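Local coordinates for alpha-n-acetylglucosaminidase family protein (Clostridium perfringens, PDB 4A42), which probably binds carbohydrate, as a family 32 carbohydrate-binding module of a large family 89 alpha-N-acetylglucosaminidase, at residues Asn52-Pro57 and Val81-Ser86; Asn44-Gly49 and Lys63-Asp68; Tyr90-Ser95 and Tyr117-Lys122. All blocks are in the same frame, centred on the assembly; numbering follows the deposited sequence. Where two conformers were deposited one is given.

Contact 1 (Asn52-Pro57 and Val81-Ser86). With CA (calcium ion), chain C.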
ATOM      1  N   ASN A  52       4.792 -12.003   7.754  1.00 11.35           N
ATOM      2  CA  ASN A  52       5.803 -11.709   8.752  1.00 12.40           C
ATOM      3  C   ASN A  52       7.145 -11.188   8.238  1.00 15.70           C
ATOM      4  O   ASN A  52       8.002 -10.872   9.023  1.00 16.64           O
ATOM      5  CB  ASN A  52       5.998 -12.877   9.714  1.00 13.32           C
ATOM      6  CG  ASN A  52       4.915 -12.942  10.769  1.00 16.94           C
ATOM      7  OD1 ASN A  52       4.452 -11.944  11.262  1.00 17.06           O
ATOM      8  ND2 ASN A  52       4.527 -14.135  11.114  1.00 21.64           N
ATOM      9  N   THR A  53       7.289 -11.061   6.930  1.00 14.76           N
ATOM     10  CA  THR A  53       8.466 -10.408   6.379  1.00 13.75           C
ATOM     11  C   THR A  53       8.044  -8.956   6.172  1.00 13.85           C
ATOM     12  O   THR A  53       7.098  -8.678   5.463  1.00 12.03           O
ATOM     13  CB  THR A  53       8.936 -11.023   5.061  1.00 15.74           C
ATOM     14  OG1 THR A  53       7.896 -10.963   4.090  1.00 15.42           O
ATOM     15  CG2 THR A  53       9.385 -12.477   5.274  1.00 18.15           C
ATOM     16  N   LEU A  54       8.774  -8.054   6.807  1.00 12.55           N
ATOM     17  CA  LEU A  54       8.366  -6.667   6.918  1.00 13.87           C
ATOM     18  C   LEU A  54       9.181  -5.652   6.146  1.00 13.90           C
ATOM     19  O   LEU A  54      10.354  -5.859   5.921  1.00 15.93           O
ATOM     20  CB  LEU A  54       8.418  -6.264   8.375  1.00 14.21           C
ATOM     21  CG  LEU A  54       7.974  -7.331   9.362  1.00 13.58           C
ATOM     22  CD1 LEU A  54       8.199  -6.826  10.759  1.00 15.72           C
ATOM     23  CD2 LEU A  54       6.523  -7.673   9.153  1.00 13.44           C
ATOM     24  N   TRP A  55       8.522  -4.559   5.759  1.00 12.63           N
ATOM     25  CA  TRP A  55       9.194  -3.377   5.257  1.00 13.38           C
ATOM     26  C   TRP A  55       9.100  -2.352   6.385  1.00 11.98           C
ATOM     27  O   TRP A  55       8.025  -2.015   6.835  1.00 12.35           O
ATOM     28  CB  TRP A  55       8.561  -2.851   3.974  1.00 12.78           C
ATOM     29  CG  TRP A  55       9.042  -1.470   3.589  1.00 13.74           C
ATOM     30  CD1 TRP A  55      10.250  -1.145   3.037  1.00 14.59           C
ATOM     31  CD2 TRP A  55       8.323  -0.237   3.724  1.00 13.81           C
ATOM     32  NE1 TRP A  55      10.322   0.208   2.831  1.00 15.77           N
ATOM     33  CE2 TRP A  55       9.151   0.786   3.237  1.00 14.89           C
ATOM     34  CE3 TRP A  55       7.056   0.099   4.211  1.00 13.63           C
ATOM     35  CZ2 TRP A  55       8.756   2.113   3.222  1.00 15.46           C
ATOM     36  CZ3 TRP A  55       6.672   1.419   4.197  1.00 14.16           C
ATOM     37  CH2 TRP A  55       7.515   2.408   3.704  1.00 15.08           C
ATOM     38  N   VAL A  56      10.246  -1.897   6.860  1.00 14.19           N
ATOM     39  CA  VAL A  56      10.308  -0.978   7.974  1.00 13.85           C
ATOM     40  C   VAL A  56      11.031   0.259   7.515  1.00 15.89           C
ATOM     41  O   VAL A  56      12.239   0.260   7.404  1.00 18.09           O
ATOM     42  CB  VAL A  56      11.108  -1.610   9.115  1.00 20.00           C
ATOM     43  CG1 VAL A  56      11.191  -0.692  10.292  1.00 20.00           C
ATOM     44  CG2 VAL A  56      10.495  -2.934   9.524  1.00 20.00           C
ATOM     45  N   PRO A  57      10.294   1.328   7.304  1.00 15.70           N
ATOM     46  CA  PRO A  57      10.907   2.561   6.835  1.00 19.14           C
ATOM     47  C   PRO A  57      11.731   3.210   7.914  1.00 19.36           C
ATOM     48  O   PRO A  57      11.611   2.916   9.079  1.00 19.40           O
ATOM     49  CB  PRO A  57       9.708   3.438   6.479  1.00 18.99           C
ATOM     50  CG  PRO A  57       8.586   2.875   7.227  1.00 15.71           C
ATOM     51  CD  PRO A  57       8.829   1.405   7.237  1.00 16.48           C
ATOM     52  N   VAL A  81      -1.287  -5.100   5.784  1.00  9.81           N
ATOM     53  CA  VAL A  81      -1.005  -5.883   6.976  1.00  9.45           C
ATOM     54  C   VAL A  81      -0.000  -5.093   7.807  1.00  9.93           C
ATOM     55  O   VAL A  81       1.130  -4.864   7.361  1.00 10.44           O
ATOM     56  CB  VAL A  81      -0.449  -7.274   6.603  1.00  9.57           C
ATOM     57  CG1 VAL A  81      -0.191  -8.099   7.852  1.00 11.83           C
ATOM     58  CG2 VAL A  81      -1.431  -8.004   5.687  1.00 11.19           C
ATOM     59  N   SER A  82      -0.425  -4.641   8.986  1.00  9.08           N
ATOM     60  CA  SER A  82       0.381  -3.718   9.793  1.00 10.52           C
ATOM     61  C   SER A  82       0.914  -4.401  11.036  1.00 10.90           C
ATOM     62  O   SER A  82       0.145  -4.793  11.906  1.00 14.43           O
ATOM     63  CB  SER A  82      -0.457  -2.502  10.199  1.00 12.66           C
ATOM     64  OG  SER A  82       0.340  -1.560  10.893  1.00 12.52           O
ATOM     65  N   LYS A  83       2.234  -4.525  11.118  1.00  9.31           N
ATOM     66  CA  LYS A  83       2.867  -5.316  12.162  1.00 12.08           C
ATOM     67  C   LYS A  83       3.484  -4.487  13.296  1.00 13.07           C
ATOM     68  O   LYS A  83       3.864  -5.036  14.329  1.00 16.49           O
ATOM     69  CB  LYS A  83       3.891  -6.281  11.538  1.00 12.72           C
ATOM     70  CG  LYS A  83       3.233  -7.437  10.767  1.00 12.67           C
ATOM     71  CD  LYS A  83       2.866  -8.593  11.700  1.00 12.09           C
ATOM     72  CE  LYS A  83       2.018  -9.649  10.996  1.00 12.95           C
ATOM     73  NZ  LYS A  83       1.809 -10.873  11.856  1.00 14.86           N
ATOM     74  N   GLY A  84       3.593  -3.176  13.107  1.00 11.88           N
ATOM     75  CA  GLY A  84       4.074  -2.300  14.168  1.00 11.97           C
ATOM     76  C   GLY A  84       3.108  -2.178  15.339  1.00 14.27           C
ATOM     77  O   GLY A  84       1.965  -2.632  15.269  1.00 17.54           O
ATOM     78  N   ASN A  85       3.547  -1.544  16.420  1.00 16.77           N
ATOM     79  CA  ASN A  85       2.702  -1.455  17.616  1.00 18.13           C
ATOM     80  C   ASN A  85       1.566  -0.438  17.560  1.00 17.89           C
ATOM     81  O   ASN A  85       0.468  -0.669  18.110  1.00 22.06           O
ATOM     82  CB  ASN A  85       3.553  -1.177  18.847  1.00 22.12           C
ATOM     83  CG  ASN A  85       4.272  -2.399  19.335  1.00 25.15           C
ATOM     84  OD1 ASN A  85       3.909  -3.525  18.989  1.00 25.36           O
ATOM     85  ND2 ASN A  85       5.293  -2.195  20.159  1.00 28.79           N
ATOM     86  N   SER A  86       1.834   0.689  16.916  1.00 16.87           N
ATOM     87  CA  SER A  86       0.939   1.828  16.945  1.00 16.92           C
ATOM     88  C   SER A  86      -0.142   1.675  15.889  1.00 14.46           C
ATOM     89  O   SER A  86       0.098   1.084  14.845  1.00 15.40           O
ATOM     90  CB  SER A  86       1.732   3.122  16.690  1.00 17.58           C
ATOM     91  OG  SER A  86       2.595   3.440  17.775  1.00 21.07           O
TER
HETATM   92 CA    CA C1690       5.759  -9.760   3.509  1.00 12.32          CA
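Lys83 reaches Leu54 and Asn52 through a side chain that starts beside its own backbone N and bends at its second torsion (chi2 -85°). Beyond the bend it runs extended, which carries NZ out to the Asn52 amide. Lys83 NZ donates a hydrogen bond to Asn52 OD1, 2.9 Å away. The C=O...N angle is 137°, and the nitrogen is tilted 30° from the carbonyl plane. The two side chains cross at about a right angle. Asn52 starts out pointing away from the strand side, and its amide end swings back to meet the amine. The carbon next to the amine also lies close, with Lys83 CE 3.4 Å from Asn52 OD1.

Nearer the backbone the contact is apolar. One methyl of Leu54 touches the bent part of the lysine: CD2 lies 3.7 Å from Lys83 CG and nearly as close to CB. These side chains also cross at about a right angle. The patch is small and lies at the surface, where one polar bond and one methyl contact join loop and strand end.

Between the two touching residues, Thr53 turns to the calcium ion. Thr53 O lies 2.6 Å and Thr53 OG1 2.5 Å from the calcium ion. Asn45, Asp48, Asn50, Gly142 and Glu143 complete the site.

Residues 52-57 belong to the long loop between strands 33-36 and 63-69. Lys83 follows directly on strand 77-82, pairs through its backbone with Lys140, and meets the loop near the start of strand 141-148.

Contact 2 (Asn44-Gly49 and Lys63-Asp68). With CA (calcium ion), chain C.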
ATOM      1  N   ASN A  44      10.704  -5.719  -1.340  1.00 23.60           N
ATOM      2  CA  ASN A  44       9.974  -6.861  -1.856  0.54 23.23           C
ATOM      3  C   ASN A  44       9.229  -7.611  -0.759  1.00 20.41           C
ATOM      4  O   ASN A  44       8.353  -8.419  -1.042  1.00 21.68           O
ATOM      5  CB  ASN A  44      10.887  -7.772  -2.666  0.54 26.18           C
ATOM      6  CG  ASN A  44      11.245  -7.163  -4.000  0.54 29.06           C
ATOM      7  OD1 ASN A  44      10.426  -6.476  -4.619  0.54 30.31           O
ATOM      8  ND2 ASN A  44      12.473  -7.391  -4.446  0.54 30.86           N
ATOM      9  N   ASN A  45       9.568  -7.314   0.489  1.00 20.23           N
ATOM     10  CA  ASN A  45       8.833  -7.881   1.617  1.00 18.99           C
ATOM     11  C   ASN A  45       7.385  -7.408   1.598  1.00 17.50           C
ATOM     12  O   ASN A  45       6.527  -7.986   2.243  1.00 16.45           O
ATOM     13  CB  ASN A  45       9.485  -7.514   2.951  1.00 19.31           C
ATOM     14  CG  ASN A  45      10.800  -8.243   3.178  1.00 20.04           C
ATOM     15  OD1 ASN A  45      11.125  -9.197   2.470  1.00 22.08           O
ATOM     16  ND2 ASN A  45      11.552  -7.808   4.177  1.00 18.68           N
ATOM     17  N   LEU A  46       7.106  -6.359   0.848  1.00 16.17           N
ATOM     18  CA  LEU A  46       5.736  -5.850   0.777  1.00 15.39           C
ATOM     19  C   LEU A  46       4.804  -6.737  -0.033  1.00 15.98           C
ATOM     20  O   LEU A  46       3.582  -6.643   0.097  1.00 14.63           O
ATOM     21  CB  LEU A  46       5.716  -4.444   0.179  1.00 15.14           C
ATOM     22  CG  LEU A  46       6.290  -3.332   1.037  1.00 13.04           C
ATOM     23  CD1 LEU A  46       6.469  -2.095   0.169  1.00 16.00           C
ATOM     24  CD2 LEU A  46       5.357  -3.051   2.218  1.00 15.70           C
ATOM     25  N   ARG A  47       5.378  -7.576  -0.874  1.00 17.57           N
ATOM     26  CA  ARG A  47       4.571  -8.355  -1.747  1.00 19.36           C
ATOM     27  C   ARG A  47       5.141  -9.750  -2.024  1.00 18.79           C
ATOM     28  O   ARG A  47       5.100 -10.227  -3.113  1.00 22.05           O
ATOM     29  CB  ARG A  47       4.306  -7.579  -3.037  1.00 22.39           C
ATOM     30  CG  ARG A  47       5.516  -6.927  -3.575  1.00 28.02           C
ATOM     31  CD  ARG A  47       6.069  -7.781  -4.668  1.00 29.09           C
ATOM     32  NE  ARG A  47       7.024  -7.128  -5.534  1.00 28.18           N
ATOM     33  CZ  ARG A  47       6.797  -6.850  -6.804  1.00 31.97           C
ATOM     34  NH1 ARG A  47       5.652  -7.138  -7.374  1.00 32.75           N
ATOM     35  NH2 ARG A  47       7.734  -6.285  -7.490  1.00 33.00           N
ATOM     36  N   ASP A  48       5.612 -10.382  -0.973  1.00 17.49           N
ATOM     37  CA  ASP A  48       6.187 -11.723  -1.068  1.00 16.54           C
ATOM     38  C   ASP A  48       5.261 -12.823  -0.554  1.00 16.19           C
ATOM     39  O   ASP A  48       5.635 -14.003  -0.537  1.00 18.50           O
ATOM     40  CB  ASP A  48       7.552 -11.786  -0.375  1.00 18.64           C
ATOM     41  CG  ASP A  48       7.464 -11.585   1.118  1.00 17.86           C
ATOM     42  OD1 ASP A  48       6.389 -11.172   1.611  1.00 14.57           O
ATOM     43  OD2 ASP A  48       8.473 -11.840   1.800  1.00 19.07           O
ATOM     44  N   GLY A  49       4.051 -12.442  -0.151  1.00 15.81           N
ATOM     45  CA  GLY A  49       3.063 -13.412   0.293  1.00 13.27           C
ATOM     46  C   GLY A  49       3.269 -13.928   1.706  1.00 14.89           C
ATOM     47  O   GLY A  49       2.614 -14.881   2.112  1.00 18.93           O
ATOM     48  N   LYS A  63       6.960   8.811   4.566  1.00 28.00           N
ATOM     49  CA  LYS A  63       7.172   7.417   4.288  1.00 22.78           C
ATOM     50  C   LYS A  63       6.118   6.973   3.263  1.00 19.56           C
ATOM     51  O   LYS A  63       4.943   7.136   3.495  1.00 21.43           O
ATOM     52  CB  LYS A  63       7.013   6.591   5.561  1.00 21.29           C
ATOM     53  CG  LYS A  63       7.954   6.895   6.658  1.00 23.36           C
ATOM     54  CD  LYS A  63       7.462   6.335   7.942  1.00 26.31           C
ATOM     55  CE  LYS A  63       7.438   7.375   8.997  1.00 32.11           C
ATOM     56  NZ  LYS A  63       8.785   7.712   9.484  1.00 33.67           N
ATOM     57  N   SER A  64       6.560   6.454   2.133  1.00 18.92           N
ATOM     58  CA  SER A  64       5.633   6.148   1.078  1.00 18.03           C
ATOM     59  C   SER A  64       6.033   4.935   0.241  1.00 18.77           C
ATOM     60  O   SER A  64       7.200   4.640   0.109  1.00 18.34           O
ATOM     61  CB  SER A  64       5.503   7.387   0.194  1.00 22.92           C
ATOM     62  OG  SER A  64       4.534   7.210  -0.790  1.00 25.72           O
ATOM     63  N   VAL A  65       5.043   4.264  -0.322  1.00 17.44           N
ATOM     64  CA  VAL A  65       5.246   3.145  -1.242  1.00 18.08           C
ATOM     65  C   VAL A  65       4.384   3.367  -2.485  1.00 18.38           C
ATOM     66  O   VAL A  65       3.218   3.715  -2.362  1.00 17.75           O
ATOM     67  CB  VAL A  65       4.790   1.817  -0.596  1.00 19.38           C
ATOM     68  CG1 VAL A  65       4.979   0.648  -1.567  1.00 20.46           C
ATOM     69  CG2 VAL A  65       5.515   1.571   0.730  1.00 20.76           C
ATOM     70  N   THR A  66       4.943   3.168  -3.677  1.00 18.79           N
ATOM     71  CA  THR A  66       4.150   3.268  -4.902  1.00 18.85           C
ATOM     72  C   THR A  66       4.233   1.982  -5.717  1.00 20.23           C
ATOM     73  O   THR A  66       5.324   1.539  -6.072  1.00 22.33           O
ATOM     74  CB  THR A  66       4.610   4.435  -5.791  1.00 20.87           C
ATOM     75  OG1 THR A  66       4.445   5.672  -5.086  1.00 21.45           O
ATOM     76  CG2 THR A  66       3.778   4.484  -7.074  1.00 20.92           C
ATOM     77  N   PHE A  67       3.082   1.377  -5.997  1.00 20.30           N
ATOM     78  CA  PHE A  67       3.024   0.226  -6.898  1.00 21.17           C
ATOM     79  C   PHE A  67       2.689   0.713  -8.298  1.00 22.68           C
ATOM     80  O   PHE A  67       1.781   1.532  -8.476  1.00 23.41           O
ATOM     81  CB  PHE A  67       1.958  -0.793  -6.473  1.00 21.50           C
ATOM     82  CG  PHE A  67       2.276  -1.526  -5.215  1.00 19.73           C
ATOM     83  CD1 PHE A  67       1.996  -0.959  -3.982  1.00 17.67           C
ATOM     84  CD2 PHE A  67       2.837  -2.798  -5.256  1.00 19.93           C
ATOM     85  CE1 PHE A  67       2.287  -1.637  -2.818  1.00 18.84           C
ATOM     86  CE2 PHE A  67       3.125  -3.477  -4.089  1.00 21.66           C
ATOM     87  CZ  PHE A  67       2.854  -2.893  -2.876  1.00 21.41           C
ATOM     88  N   ASP A  68       3.437   0.216  -9.277  1.00 22.84           N
ATOM     89  CA  ASP A  68       3.135   0.431 -10.687  1.00 24.63           C
ATOM     90  C   ASP A  68       2.632  -0.904 -11.219  1.00 25.83           C
ATOM     91  O   ASP A  68       3.407  -1.840 -11.407  1.00 28.02           O
ATOM     92  CB  ASP A  68       4.389   0.898 -11.441  1.00 24.72           C
ATOM     93  CG  ASP A  68       4.128   1.169 -12.924  1.00 26.21           C
ATOM     94  OD1 ASP A  68       3.025   0.858 -13.415  1.00 24.18           O
ATOM     95  OD2 ASP A  68       5.041   1.691 -13.601  1.00 28.93           O
TER
HETATM   96 CA    CA C1690       5.759  -9.760   3.509  1.00 12.32          CA
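Leu46 and Val65 point at each other across this buried contact and meet tip to tip. Leu46 CD1 comes to 3.6 Å from Val65 CG1, and CG2 of the valine is almost as near. The single leucine methyl therefore faces both branches of the valine. In Val65, CG1 stands opposite the backbone N (chi1 179°) and CG2 beside it, which presents both methyls to the leucine.

Phe67, two residues along the same strand, adds an aromatic neighbour. Its end turns nearer to the loop than its first bond suggests. Phe67 CZ lies 4.5 Å from Leu46 CB, in an oblique approach. Arg47 meets the ring at its edge, close to the ring plane, with Arg47 CG 4.2 Å from Phe67 CE2. The arginine thus uses its aliphatic part here. Its guanidinium group leads away from the ring, and NH1 bonds to Ala27 O. Ile144 and Ile146 of strand 141-148 and Val34 of strand 33-36 also pack on Phe67.

Asn45 and Asp48, on either side of Leu46 and Arg47 in the chain, hold the calcium ion. Asn45 O lies 2.3 Å and Asp48 OD1 2.4 Å from the calcium ion. Thr53, Asn50, Gly142 and Glu143 supply the remaining ligands. Gly49 N bonds to the other carboxylate oxygen of Glu143, which probably helps to position that ligand.

A 3-10 segment ending at Leu46 forms part of the calcium-binding loop and drops Leu46 into the hydrophobic interior. A calcium-binding loop packed against a beta-sandwich is characteristic of family 32 carbohydrate-binding modules, which share the F5/8 type C (discoidin-like) fold.

Contact 3 (Tyr90-Ser95 and Tyr117-Lys122)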
ATOM      1  N   TYR A  90      -2.528   6.356   7.637  1.00 10.80           N
ATOM      2  CA  TYR A  90      -2.190   6.112   6.238  1.00 10.95           C
ATOM      3  C   TYR A  90      -3.215   6.720   5.296  1.00 11.80           C
ATOM      4  O   TYR A  90      -4.350   7.038   5.701  1.00 12.05           O
ATOM      5  CB  TYR A  90      -2.087   4.599   5.962  1.00 10.13           C
ATOM      6  CG  TYR A  90      -3.422   3.872   5.996  1.00  8.81           C
ATOM      7  CD1 TYR A  90      -3.992   3.476   7.202  1.00 10.78           C
ATOM      8  CD2 TYR A  90      -4.135   3.614   4.822  1.00 11.47           C
ATOM      9  CE1 TYR A  90      -5.226   2.825   7.240  1.00 14.10           C
ATOM     10  CE2 TYR A  90      -5.368   2.953   4.854  1.00 13.65           C
ATOM     11  CZ  TYR A  90      -5.906   2.566   6.070  1.00 14.16           C
ATOM     12  OH  TYR A  90      -7.131   1.920   6.148  1.00 15.83           O
ATOM     13  N   SER A  91      -2.799   6.878   4.042  1.00 12.32           N
ATOM     14  CA  SER A  91      -3.703   7.188   2.946  1.00 12.76           C
ATOM     15  C   SER A  91      -3.337   6.341   1.733  1.00 12.19           C
ATOM     16  O   SER A  91      -2.231   5.803   1.636  1.00 13.50           O
ATOM     17  CB  SER A  91      -3.651   8.679   2.591  1.00 14.33           C
ATOM     18  OG  SER A  91      -2.372   9.066   2.097  1.00 16.20           O
ATOM     19  N   ILE A  92      -4.302   6.203   0.834  1.00 14.04           N
ATOM     20  CA  ILE A  92      -4.129   5.464  -0.398  1.00 14.63           C
ATOM     21  C   ILE A  92      -4.549   6.370  -1.544  1.00 14.85           C
ATOM     22  O   ILE A  92      -5.628   6.968  -1.504  1.00 16.17           O
ATOM     23  CB  ILE A  92      -5.002   4.197  -0.396  1.00 13.88           C
ATOM     24  CG1 ILE A  92      -4.738   3.358   0.868  1.00 13.78           C
ATOM     25  CG2 ILE A  92      -4.742   3.364  -1.646  1.00 16.80           C
ATOM     26  CD1 ILE A  92      -5.521   2.051   0.885  1.00 15.65           C
ATOM     27  N   GLU A  93      -3.680   6.482  -2.542  1.00 15.53           N
ATOM     28  CA  GLU A  93      -3.932   7.292  -3.729  1.00 16.43           C
ATOM     29  C   GLU A  93      -3.797   6.408  -4.957  1.00 17.83           C
ATOM     30  O   GLU A  93      -3.014   5.472  -4.961  1.00 18.07           O
ATOM     31  CB  GLU A  93      -2.908   8.418  -3.845  1.00 20.04           C
ATOM     32  CG  GLU A  93      -3.002   9.519  -2.805  1.00 21.17           C
ATOM     33  CD  GLU A  93      -1.773  10.406  -2.836  1.00 23.19           C
ATOM     34  OE1 GLU A  93      -0.719   9.964  -2.349  1.00 22.54           O
ATOM     35  OE2 GLU A  93      -1.853  11.526  -3.376  1.00 24.95           O
ATOM     36  N   ILE A  94      -4.547   6.719  -6.011  1.00 19.52           N
ATOM     37  CA  ILE A  94      -4.385   6.013  -7.277  1.00 21.82           C
ATOM     38  C   ILE A  94      -4.188   7.021  -8.400  1.00 22.54           C
ATOM     39  O   ILE A  94      -4.597   8.180  -8.277  1.00 23.06           O
ATOM     40  CB  ILE A  94      -5.584   5.088  -7.588  1.00 22.89           C
ATOM     41  CG1 ILE A  94      -6.896   5.880  -7.620  1.00 25.22           C
ATOM     42  CG2 ILE A  94      -5.645   3.949  -6.563  1.00 23.65           C
ATOM     43  CD1 ILE A  94      -8.081   5.071  -8.130  1.00 23.86           C
ATOM     44  N   SER A  95      -3.548   6.579  -9.480  1.00 23.27           N
ATOM     45  CA  SER A  95      -3.324   7.428 -10.644  1.00 23.26           C
ATOM     46  C   SER A  95      -3.265   6.597 -11.915  1.00 25.15           C
ATOM     47  O   SER A  95      -2.930   5.405 -11.879  1.00 25.90           O
ATOM     48  CB  SER A  95      -2.029   8.228 -10.499  1.00 24.23           C
ATOM     49  OG  SER A  95      -1.850   9.113 -11.598  1.00 25.06           O
ATOM     50  N   TYR A 117      -5.557  -3.593   7.799  1.00 12.44           N
ATOM     51  CA  TYR A 117      -6.402  -2.478   7.379  1.00 12.47           C
ATOM     52  C   TYR A 117      -6.927  -2.733   5.967  1.00 12.74           C
ATOM     53  O   TYR A 117      -6.211  -2.574   4.975  1.00 13.76           O
ATOM     54  CB  TYR A 117      -5.648  -1.140   7.494  1.00 12.50           C
ATOM     55  CG  TYR A 117      -5.285  -0.814   8.916  1.00 11.52           C
ATOM     56  CD1 TYR A 117      -4.105  -1.290   9.481  1.00 10.99           C
ATOM     57  CD2 TYR A 117      -6.137  -0.049   9.723  1.00 12.43           C
ATOM     58  CE1 TYR A 117      -3.784  -1.007  10.801  1.00 11.34           C
ATOM     59  CE2 TYR A 117      -5.816   0.239  11.033  1.00 13.91           C
ATOM     60  CZ  TYR A 117      -4.645  -0.235  11.569  1.00 13.86           C
ATOM     61  OH  TYR A 117      -4.324   0.037  12.878  1.00 14.00           O
ATOM     62  N   SER A 118      -8.180  -3.175   5.897  1.00 15.86           N
ATOM     63  CA  SER A 118      -8.817  -3.477   4.621  1.00 18.14           C
ATOM     64  C   SER A 118      -9.638  -2.287   4.140  1.00 17.26           C
ATOM     65  O   SER A 118     -10.237  -1.559   4.947  1.00 20.84           O
ATOM     66  CB  SER A 118      -9.750  -4.686   4.772  1.00 22.71           C
ATOM     67  OG  SER A 118      -9.070  -5.812   5.308  1.00 28.57           O
ATOM     68  N   ASN A 119      -9.656  -2.079   2.829  1.00 18.77           N
ATOM     69  CA  ASN A 119     -10.528  -1.072   2.218  1.00 20.64           C
ATOM     70  C   ASN A 119     -11.112  -1.568   0.905  1.00 21.28           C
ATOM     71  O   ASN A 119     -10.379  -1.973   0.009  1.00 23.03           O
ATOM     72  CB  ASN A 119      -9.770   0.230   1.946  1.00 21.90           C
ATOM     73  CG  ASN A 119      -9.440   0.994   3.209  1.00 22.87           C
ATOM     74  OD1 ASN A 119      -8.333   0.908   3.721  1.00 21.65           O
ATOM     75  ND2 ASN A 119     -10.407   1.736   3.723  1.00 22.38           N
ATOM     76  N   ILE A 120     -12.435  -1.514   0.781  1.00 25.60           N
ATOM     77  CA  ILE A 120     -13.117  -1.885  -0.468  1.00 27.49           C
ATOM     78  C   ILE A 120     -13.421  -0.643  -1.314  1.00 26.88           C
ATOM     79  O   ILE A 120     -14.031   0.315  -0.832  1.00 27.73           O
ATOM     80  CB  ILE A 120     -14.399  -2.671  -0.187  1.00 30.20           C
ATOM     81  CG1 ILE A 120     -14.071  -3.948   0.594  1.00 30.86           C
ATOM     82  CG2 ILE A 120     -15.141  -2.998  -1.485  1.00 29.40           C
ATOM     83  CD1 ILE A 120     -14.563  -3.932   2.028  1.00 32.64           C
ATOM     84  N   LEU A 121     -12.994  -0.661  -2.574  1.00 25.99           N
ATOM     85  CA  LEU A 121     -13.099   0.515  -3.427  1.00 28.95           C
ATOM     86  C   LEU A 121     -14.485   0.625  -4.061  1.00 30.66           C
ATOM     87  O   LEU A 121     -15.191  -0.374  -4.205  1.00 31.33           O
ATOM     88  CB  LEU A 121     -12.013   0.512  -4.511  1.00 31.49           C
ATOM     89  CG  LEU A 121     -10.599   0.929  -4.102  1.00 32.63           C
ATOM     90  CD1 LEU A 121      -9.995  -0.077  -3.146  1.00 32.99           C
ATOM     91  CD2 LEU A 121      -9.699   1.121  -5.322  1.00 31.37           C
ATOM     92  N   LYS A 122     -14.870   1.844  -4.427  1.00 31.58           N
ATOM     93  CA  LYS A 122     -16.117   2.058  -5.151  1.00 32.56           C
ATOM     94  C   LYS A 122     -16.104   1.210  -6.413  1.00 34.30           C
ATOM     95  O   LYS A 122     -15.039   0.892  -6.945  1.00 34.74           O
ATOM     96  CB  LYS A 122     -16.289   3.533  -5.522  1.00 33.06           C
TER
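Tyr90 has the most surface buried by this contact. It spans from one sheet to the other and meets both Asn119 and Tyr117. CG of Tyr90 sits between its backbone N and carbonyl carbon (chi1 70°), and the ring extends across to strand 117-120.

Asn119 comes from the opposite direction. Tyr90 OH donates a hydrogen bond to Asn119 OD1 at 2.9 Å. The hydroxyl lies in the carbonyl plane, on a lone pair of OD1, with a C=O...O angle of 135°. That oxygen also lies at the edge of the tyrosine ring, near its plane. The ring and amide planes are 60° apart, so the two flat groups are strongly turned against each other.

Tyr117 forms an offset edge-to-face pair with Tyr90. The edge of Tyr90 is directed toward the face of Tyr117, with ring centroids 5.7 Å apart. The closest ring carbons are Tyr90 CE1 and Tyr117 CD2, 3.9 Å apart. The hydroxyl of Tyr90 also passes 3.7 Å from Tyr117 CB. At its other end Tyr117 OH bonds to Glu112 O.

Ile92 adds a minor contact with the asparagine, its CD1 4.2 Å from Asn119 OD1. Ile80 of strand 77-82 and Phe134 of strand 126-134 also touch Tyr90. The axes of strand segments 90-95 and 117-120 come no closer than 10.6 Å, so side chains bridge the two layers of the sandwich.

One phenol is thus held at two places: its hydroxyl by an amide oxygen, its ring edge by a second ring. The hydrogen bond satisfies the buried hydroxyl inside a largely apolar layer and should help fix where the tyrosine ends.

How the contacts relate
Contacts 2 and 3 are buried in the beta-sandwich, while contact 1 lies at its surface. Contacts 1 and 2 share the long loop between strands 33-36 and 63-69, and both supply ligands to the same calcium ion. They also touch directly: Trp55 packs on Val65, and Leu54 O probably accepts a hydrogen bond from Asn45 ND2. Contact 3 lies away from the metal. It meets contact 1 through Ser82 and Tyr117, on neighbouring strands of one sheet. Contacts 2 and 3 reach the same sheet without touching. Chemistry follows place: a lysine-amide bond at the surface, purely apolar side-chain contact under the calcium loop, and aromatic packing with one buried hydrogen bond between the sheets.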